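Side-chain contacts in Alpha/beta hydrolase fold protein (Chitinophaga pinensis, PDB 4PW0), which is probably a hydrolase of the alpha/beta hydrolase fold, acting on a substrate that the fold alone does not reveal: residues Ala87-Ala90 with Asp91-Phe95; Gly113-Val116 with Gln117-His121. One frame throughout, in Å; residues are numbered along the deposited sequence.

Contact 1. Residues Ala87-Ala90 with Asp91-Phe95; sequences AMTA and DALEF
Asp-91 turns back on Ala-87 one helical turn earlier, and the two meet through backbone and side chain together. The backbone bonds come first: Asp-91 N donates to Ala-87 O at 2.9 Å, and Ala-92, Leu-93 and Glu-94 follow the same i to i+4 pattern of an alpha helix, bonding to Met-88, Thr-89 and Ala-90.

Among polar side chains, Asp-91 has CG anti to its carbonyl carbon (chi1 -65°), which lays the carboxylate back along the helix. Ala-87 O sits over the flat face of this group, 3.2 Å from Asp-91 CG, an approach of acceptors and not a hydrogen bond. OD1 also makes a long, weak ion pair with Lys-72. Thr-89 OG1 looks backward too, bonding to Val-85 O, while Glu-94, in one of its two modelled conformers, reaches off the helix to Tyr-26 OH through OE2 and to Asn-22 through OE1.

Leu-93, like Asp-91, carries CG beside the backbone N (chi1 -79°), and this packs Leu-93 CG against the Thr-89 carbonyl, 3.4 Å from Thr-89 O. The methyls beyond approach only loosely, Leu-93 CD1 being 4.3 Å from Thr-89 CG2.

Helix 85-98 is one of the helices packed round the sheet of the alpha/beta hydrolase fold. It turns Met-88 toward Ile-115 of helix 111-122, and this selenomethionine side chain also meets Gln-203 and Ala-206 of helix 197-212. Farther along, Phe-95 stacks on Phe-69 of strand 66-69 and touches Ile-19 of strand 17-21.

Contact 2. Residues Gly113-Val116 with Gln117-His121; sequences GFIV and QYMAH
Gln-117 folds back along its helix and hands its amide nitrogen to the previous turn: NE2 donates to Gly-113 O over 3.0 Å, with an N-H...O angle of 154°. The oxygen lies close to the amide plane of Gln-117, but NE2 sits above the plane of the Gly-113 carbonyl, 46° out of it. CG lies beside the backbone N, and this brings the CG methylene within 3.4 Å of the same oxygen. NE2 also stands at the edge of the Phe-114 ring, 4.4 Å from CD1. On another side of the helix Ile-115 CG2 meets the terminal methyl of selenomethionine Met-119, CE, at 4.3 Å; the bend at chi3 (-75°) swings that methyl back toward Ile-115. Under this second pair runs the backbone bond from Met-119 N to Ile-115 O, 2.8 Å long.

Helix 111-122 is the crossover helix between parallel strands 104-109 and 127-133, and it follows what appears to be the nucleophile elbow, a GxSxG turn with Ser-110 at its centre. Gly-113 comes directly after Gly-112, the last residue of that pattern.

In the next shell, Ala-136 O takes a second hydrogen bond from Gln-117 NE2, so two carbonyls fix the rotation of the buried amide. Phe-114 stacks on Trp-210. Beneath the helix, Val-116 and Ala-120 pack on Ile-130 of strand 127-133, while Ile-115, Val-116 and Met-119 all reach Phe-42 of strand 39-42.

Overall arrangement
Contacts 1 and 2 lie on separate helices, 85-98 and 111-122, and the centres of the two contacts are about 11 Å apart. They meet directly at Thr-89 of contact 1: its OG1 packs 3.6 Å from Ile-115 CG2 and 3.6 Å from Tyr-118 CD2, and its CG2 lies 3.7 Å from Met-119 CA. One turn on, Ala-92 CB touches Met-119 CE at 3.8 Å. Contact 2 is the closer to the probable active site, a presumed triad of Ser-110, His-262 and Asp-234, with Phe-114 lying near the triad. From contact 1, Met-88 approaches the elbow without touching it.

Contact 1. Residues Ala87-Ala90 with Asp91-Phe95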
loop_
_atom_site.group_PDB
_atom_site.type_symbol
_atom_site.label_atom_id
_atom_site.label_comp_id
_atom_site.label_asym_id
_atom_site.label_seq_id
_atom_site.Cartn_x
_atom_site.Cartn_y
_atom_site.Cartn_z
ATOM N N ALA A 87 -12.952 -27.875 -0.313
ATOM C CA ALA A 87 -14.387 -28.088 -0.530
ATOM C C ALA A 87 -15.187 -26.793 -0.561
ATOM O O ALA A 87 -16.105 -26.621 -1.332
ATOM C CB ALA A 87 -14.946 -29.048 0.517
HETATM N N MSE A 88 -14.803 -25.850 0.320
HETATM C CA MSE A 88 -15.465 -24.541 0.268
HETATM C C MSE A 88 -15.273 -23.831 -1.030
HETATM O O MSE A 88 -16.158 -23.109 -1.509
HETATM C CB MSE A 88 -14.942 -23.649 1.392
HETATM C CG MSE A 88 -15.293 -24.195 2.776
HETATM SE SE MSE A 88 -14.526 -23.031 4.167
HETATM C CE MSE A 88 -14.999 -24.112 5.675
ATOM N N THR A 89 -14.113 -24.035 -1.644
ATOM C CA THR A 89 -13.790 -23.466 -2.938
ATOM C C THR A 89 -14.639 -24.134 -4.034
ATOM O O THR A 89 -15.182 -23.434 -4.875
ATOM C CB THR A 89 -12.282 -23.615 -3.247
ATOM O OG1 THR A 89 -11.505 -23.020 -2.193
ATOM C CG2 THR A 89 -11.938 -22.940 -4.545
ATOM N N ALA A 90 -14.743 -25.470 -3.998
ATOM C CA ALA A 90 -15.587 -26.181 -4.966
ATOM C C ALA A 90 -17.047 -25.751 -4.865
ATOM O O ALA A 90 -17.735 -25.514 -5.882
ATOM C CB ALA A 90 -15.480 -27.697 -4.719
ATOM N N ASP A 91 -17.514 -25.574 -3.626
ATOM C CA ASP A 91 -18.886 -25.129 -3.394
ATOM C C ASP A 91 -19.113 -23.713 -3.928
ATOM O O ASP A 91 -20.100 -23.406 -4.614
ATOM C CB ASP A 91 -19.270 -25.208 -1.924
ATOM C CG ASP A 91 -19.292 -26.657 -1.373
ATOM O OD1 ASP A 91 -19.419 -27.628 -2.219
ATOM O OD2 ASP A 91 -19.223 -26.840 -0.130
ATOM N N ALA A 92 -18.172 -22.813 -3.642
ATOM C CA ALA A 92 -18.298 -21.487 -4.167
ATOM C C ALA A 92 -18.350 -21.458 -5.686
ATOM O O ALA A 92 -19.091 -20.705 -6.283
ATOM C CB ALA A 92 -17.162 -20.576 -3.668
ATOM N N LEU A 93 -17.523 -22.275 -6.318
ATOM C CA LEU A 93 -17.501 -22.339 -7.758
ATOM C C LEU A 93 -18.821 -22.845 -8.342
ATOM O O LEU A 93 -19.268 -22.314 -9.355
ATOM C CB LEU A 93 -16.342 -23.224 -8.217
ATOM C CG LEU A 93 -14.961 -22.570 -8.193
ATOM C CD1 LEU A 93 -13.868 -23.637 -8.324
ATOM C CD2 LEU A 93 -14.848 -21.519 -9.274
ATOM N N GLU A 94 -19.465 -23.810 -7.687
ATOM C CA GLU A 94 -20.766 -24.294 -8.200
ATOM C C GLU A 94 -21.789 -23.150 -8.133
ATOM O O GLU A 94 -22.596 -22.959 -9.037
ATOM C CB GLU A 94 -21.237 -25.591 -7.505
ATOM C CG GLU A 94 -21.845 -25.479 -6.114
ATOM C CD GLU A 94 -22.430 -26.765 -5.537
ATOM O OE1 GLU A 94 -22.349 -27.829 -6.204
ATOM O OE2 GLU A 94 -22.948 -26.713 -4.390
ATOM N N PHE A 95 -21.731 -22.354 -7.074
ATOM C CA PHE A 95 -22.603 -21.208 -6.906
ATOM C C PHE A 95 -22.368 -20.160 -7.967
ATOM O O PHE A 95 -23.317 -19.688 -8.598
ATOM C CB PHE A 95 -22.424 -20.612 -5.488
ATOM C CG PHE A 95 -22.916 -19.207 -5.346
ATOM C CD1 PHE A 95 -24.264 -18.897 -5.400
ATOM C CD2 PHE A 95 -22.005 -18.161 -5.178
ATOM C CE1 PHE A 95 -24.685 -17.591 -5.305
ATOM C CE2 PHE A 95 -22.428 -16.863 -5.088
ATOM C CZ PHE A 95 -23.776 -16.566 -5.171
#

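Contact 2. Residues Gly113-Val116 with Gln117-His121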
loop_
_atom_site.group_PDB
_atom_site.type_symbol
_atom_site.label_atom_id
_atom_site.label_comp_id
_atom_site.label_asym_id
_atom_site.label_seq_id
_atom_site.Cartn_x
_atom_site.Cartn_y
_atom_site.Cartn_z
ATOM N N GLY A 113 -9.899 -15.200 2.254
ATOM C CA GLY A 113 -8.604 -15.012 1.642
ATOM C C GLY A 113 -7.865 -16.313 1.377
ATOM O O GLY A 113 -6.989 -16.359 0.492
ATOM N N PHE A 114 -8.153 -17.359 2.137
ATOM C CA PHE A 114 -7.604 -18.688 1.830
ATOM C C PHE A 114 -8.313 -19.269 0.591
ATOM O O PHE A 114 -7.665 -19.778 -0.355
ATOM C CB PHE A 114 -7.863 -19.687 2.962
ATOM C CG PHE A 114 -7.337 -19.311 4.314
ATOM C CD1 PHE A 114 -6.364 -18.342 4.511
ATOM C CD2 PHE A 114 -7.831 -19.957 5.418
ATOM C CE1 PHE A 114 -5.934 -18.004 5.793
ATOM C CE2 PHE A 114 -7.389 -19.657 6.683
ATOM C CZ PHE A 114 -6.437 -18.700 6.898
ATOM N N ILE A 115 -9.629 -19.106 0.537
ATOM C CA ILE A 115 -10.431 -19.632 -0.582
ATOM C C ILE A 115 -10.000 -18.992 -1.895
ATOM O O ILE A 115 -9.857 -19.696 -2.921
ATOM C CB ILE A 115 -11.938 -19.436 -0.309
ATOM C CG1 ILE A 115 -12.398 -20.354 0.834
ATOM C CG2 ILE A 115 -12.777 -19.743 -1.566
ATOM C CD1 ILE A 115 -13.762 -20.012 1.420
ATOM N N VAL A 116 -9.735 -17.684 -1.925
ATOM C CA VAL A 116 -9.392 -17.079 -3.229
ATOM C C VAL A 116 -8.028 -17.558 -3.705
ATOM O O VAL A 116 -7.822 -17.653 -4.900
ATOM C CB VAL A 116 -9.465 -15.544 -3.224
ATOM C CG1 VAL A 116 -10.896 -15.096 -2.908
ATOM C CG2 VAL A 116 -8.471 -14.873 -2.267
ATOM N N GLN A 117 -7.099 -17.836 -2.790
ATOM C CA GLN A 117 -5.795 -18.406 -3.193
ATOM C C GLN A 117 -5.998 -19.798 -3.825
ATOM O O GLN A 117 -5.459 -20.089 -4.881
ATOM C CB GLN A 117 -4.870 -18.550 -2.021
ATOM C CG GLN A 117 -4.372 -17.250 -1.410
ATOM C CD GLN A 117 -3.584 -17.523 -0.151
ATOM O OE1 GLN A 117 -2.510 -18.131 -0.203
ATOM N NE2 GLN A 117 -4.084 -17.047 0.972
ATOM N N TYR A 118 -6.768 -20.645 -3.151
ATOM C CA TYR A 118 -7.005 -21.988 -3.639
ATOM C C TYR A 118 -7.747 -21.934 -4.981
ATOM O O TYR A 118 -7.432 -22.691 -5.920
ATOM C CB TYR A 118 -7.735 -22.835 -2.591
ATOM C CG TYR A 118 -7.661 -24.308 -2.918
ATOM C CD1 TYR A 118 -6.488 -24.999 -2.722
ATOM C CD2 TYR A 118 -8.710 -24.977 -3.478
ATOM C CE1 TYR A 118 -6.357 -26.331 -3.073
ATOM C CE2 TYR A 118 -8.591 -26.331 -3.845
ATOM C CZ TYR A 118 -7.434 -26.994 -3.622
ATOM O OH TYR A 118 -7.322 -28.332 -3.982
HETATM N N MSE A 119 -8.726 -21.051 -5.105
HETATM C CA MSE A 119 -9.493 -20.905 -6.349
HETATM C C MSE A 119 -8.616 -20.484 -7.491
HETATM O O MSE A 119 -8.774 -20.960 -8.631
HETATM C CB MSE A 119 -10.639 -19.891 -6.182
HETATM C CG MSE A 119 -11.685 -20.017 -7.288
HETATM SE SE MSE A 119 -13.165 -18.785 -7.062
HETATM C CE MSE A 119 -14.018 -19.759 -5.639
ATOM N N ALA A 120 -7.685 -19.577 -7.232
ATOM C CA ALA A 120 -6.780 -19.144 -8.274
ATOM C C ALA A 120 -5.871 -20.285 -8.732
ATOM O O ALA A 120 -5.444 -20.313 -9.919
ATOM C CB ALA A 120 -5.930 -17.971 -7.764
ATOM N N HIS A 121 -5.559 -21.187 -7.824
ATOM C CA HIS A 121 -4.792 -22.371 -8.141
ATOM C C HIS A 121 -5.553 -23.361 -9.026
ATOM O O HIS A 121 -5.020 -23.818 -10.072
ATOM C CB HIS A 121 -4.270 -23.081 -6.882
ATOM C CG HIS A 121 -3.620 -24.388 -7.175
ATOM N ND1 HIS A 121 -2.523 -24.499 -7.997
ATOM C CD2 HIS A 121 -3.941 -25.645 -6.790
ATOM C CE1 HIS A 121 -2.191 -25.777 -8.107
ATOM N NE2 HIS A 121 -3.032 -26.493 -7.380
#